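Local coordinates for protein VirX1 (Cyanophage Syn10, PDB 6QGM) that is a viral halogenase of the flavin-dependent tryptophan halogenase family that iodinates diverse substrates, at residues N72-N77 and A164-A169. Numbering follows the deposited sequence.
Sequences NATYKN and AYHIDA
His166 ND1 donates a hydrogen bond to Thr74 OG1 (3.1 Å) that lies in the plane of the imidazole. Lys76 crosses this ring at about a right angle, its CB over one face in a CH-pi contact, 3.8 Å from the ring centroid. CG of Lys76 is anti to the backbone N (chi1 -177°), which carries the extended chain past His166 NE2, 3.5 Å from CG; NZ ends in hydrogen bonds to Thr49 O and Ser356 OG. A hydrogen bond joins NE2 to Thr271 OG1, so both ring nitrogens are held; Thr74 OG1 in turn bonds Pro285 O. This face, its buried polar groups thus satisfied, belongs to the antiparallel hydrogen-bonded pairs Thr74–His166 and Lys76–Ala164. Between them, the non-hydrogen-bonded pair Tyr75–Tyr165 sends oblique rings to the other face, CE1 of Tyr75 3.5 Å from CE2 of Tyr165; their hydroxyls share the Asp64 carboxylate. Side-chain packing slackens at Ala73, whose CB is 4.1 Å from Ile167 CG2, and the strands part toward partly exposed Asn72. Edge strand 74-76 thus pairs with 164-168, the middle of a three-stranded antiparallel sheet completed by 46-48; helix 518-527 packs against Thr74 and Tyr75, helix 52-59 against Tyr165 and Ile167.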
loop_
_atom_site.group_PDB
_atom_site.type_symbol
_atom_site.label_atom_id
_atom_site.label_comp_id
_atom_site.label_asym_id
_atom_site.label_seq_id
_atom_site.Cartn_x
_atom_site.Cartn_y
_atom_site.Cartn_z
ATOM N N ASN B 72 34.761 25.670 -13.433
ATOM C CA ASN B 72 34.193 25.940 -14.778
ATOM C C ASN B 72 32.700 25.618 -14.795
ATOM O O ASN B 72 32.206 25.127 -15.836
ATOM C CB ASN B 72 34.909 25.139 -15.866
ATOM C CG ASN B 72 36.280 25.687 -16.152
ATOM O OD1 ASN B 72 36.407 26.817 -16.592
ATOM N ND2 ASN B 72 37.306 24.905 -15.886
ATOM N N ALA B 73 31.997 25.900 -13.699
ATOM C CA ALA B 73 30.580 25.528 -13.538
ATOM C C ALA B 73 29.739 26.483 -14.375
ATOM O O ALA B 73 30.158 27.639 -14.571
ATOM C CB ALA B 73 30.176 25.559 -12.086
ATOM N N THR B 74 28.618 25.988 -14.889
ATOM C CA THR B 74 27.532 26.801 -15.480
ATOM C C THR B 74 26.223 26.354 -14.841
ATOM O O THR B 74 26.261 25.385 -14.051
ATOM C CB THR B 74 27.534 26.720 -17.012
ATOM O OG1 THR B 74 27.097 25.418 -17.403
ATOM C CG2 THR B 74 28.888 27.029 -17.607
ATOM N N TYR B 75 25.135 27.064 -15.147
ATOM C CA TYR B 75 23.780 26.835 -14.580
ATOM C C TYR B 75 23.004 25.879 -15.483
ATOM O O TYR B 75 23.291 25.793 -16.688
ATOM C CB TYR B 75 23.030 28.160 -14.392
ATOM C CG TYR B 75 23.453 28.958 -13.187
ATOM C CD1 TYR B 75 23.227 28.474 -11.907
ATOM C CD2 TYR B 75 24.051 30.199 -13.311
ATOM C CE1 TYR B 75 23.583 29.198 -10.782
ATOM C CE2 TYR B 75 24.407 30.935 -12.194
ATOM C CZ TYR B 75 24.177 30.432 -10.928
ATOM O OH TYR B 75 24.530 31.127 -9.816
ATOM N N LYS B 76 22.033 25.197 -14.880
ATOM C CA LYS B 76 21.183 24.173 -15.535
ATOM C C LYS B 76 19.739 24.294 -15.023
ATOM O O LYS B 76 19.517 24.082 -13.811
ATOM C CB LYS B 76 21.756 22.795 -15.231
ATOM C CG LYS B 76 21.032 21.645 -15.908
ATOM C CD LYS B 76 21.219 20.343 -15.169
ATOM C CE LYS B 76 20.282 19.272 -15.654
ATOM N NZ LYS B 76 20.390 18.078 -14.794
ATOM N N ASN B 77 18.800 24.582 -15.924
ATOM C CA ASN B 77 17.382 24.862 -15.582
ATOM C C ASN B 77 16.475 23.710 -16.041
ATOM O O ASN B 77 15.313 23.680 -15.598
ATOM C CB ASN B 77 16.954 26.203 -16.183
ATOM C CG ASN B 77 17.582 27.375 -15.465
ATOM O OD1 ASN B 77 18.779 27.616 -15.606
ATOM N ND2 ASN B 77 16.793 28.084 -14.669
ATOM N N ALA B 164 19.876 24.057 -10.955
ATOM C CA ALA B 164 21.031 23.178 -10.662
ATOM C C ALA B 164 22.220 23.625 -11.528
ATOM O O ALA B 164 22.196 24.773 -12.013
ATOM C CB ALA B 164 20.657 21.739 -10.900
ATOM N N TYR B 165 23.230 22.761 -11.717
ATOM C CA TYR B 165 24.593 23.161 -12.170
ATOM C C TYR B 165 25.189 22.104 -13.102
ATOM O O TYR B 165 24.900 20.915 -12.931
ATOM C CB TYR B 165 25.501 23.368 -10.958
ATOM C CG TYR B 165 24.917 24.254 -9.883
ATOM C CD1 TYR B 165 24.101 23.742 -8.886
ATOM C CD2 TYR B 165 25.165 25.612 -9.858
ATOM C CE1 TYR B 165 23.553 24.545 -7.895
ATOM C CE2 TYR B 165 24.620 26.433 -8.882
ATOM C CZ TYR B 165 23.822 25.899 -7.892
ATOM O OH TYR B 165 23.306 26.709 -6.927
ATOM N N HIS B 166 25.956 22.551 -14.094
ATOM C CA HIS B 166 26.984 21.765 -14.836
ATOM C C HIS B 166 28.335 22.042 -14.178
ATOM O O HIS B 166 28.640 23.219 -13.985
ATOM C CB HIS B 166 27.008 22.145 -16.325
ATOM C CG HIS B 166 25.687 22.006 -17.005
ATOM N ND1 HIS B 166 24.990 23.089 -17.493
ATOM C CD2 HIS B 166 24.944 20.926 -17.299
ATOM C CE1 HIS B 166 23.886 22.677 -18.074
ATOM N NE2 HIS B 166 23.837 21.344 -17.974
ATOM N N ILE B 167 29.087 21.014 -13.801
ATOM C CA ILE B 167 30.375 21.159 -13.062
ATOM C C ILE B 167 31.425 20.245 -13.691
ATOM O O ILE B 167 31.056 19.194 -14.259
ATOM C CB ILE B 167 30.173 20.857 -11.563
ATOM C CG1 ILE B 167 29.917 19.374 -11.310
ATOM C CG2 ILE B 167 29.054 21.729 -10.977
ATOM C CD1 ILE B 167 29.739 19.017 -9.857
ATOM N N ASP B 168 32.690 20.645 -13.597
ATOM C CA ASP B 168 33.865 19.748 -13.729
ATOM C C ASP B 168 34.030 19.094 -12.355
ATOM O O ASP B 168 34.407 19.811 -11.405
ATOM C CB ASP B 168 35.091 20.542 -14.186
ATOM C CG ASP B 168 36.417 19.794 -14.202
ATOM O OD1 ASP B 168 36.601 18.873 -13.384
ATOM O OD2 ASP B 168 37.275 20.156 -15.013
ATOM N N ALA B 169 33.716 17.801 -12.237
ATOM C CA ALA B 169 33.612 17.093 -10.939
ATOM C C ALA B 169 34.964 17.065 -10.214
ATOM O O ALA B 169 34.960 17.169 -8.986
ATOM C CB ALA B 169 33.077 15.708 -11.189
#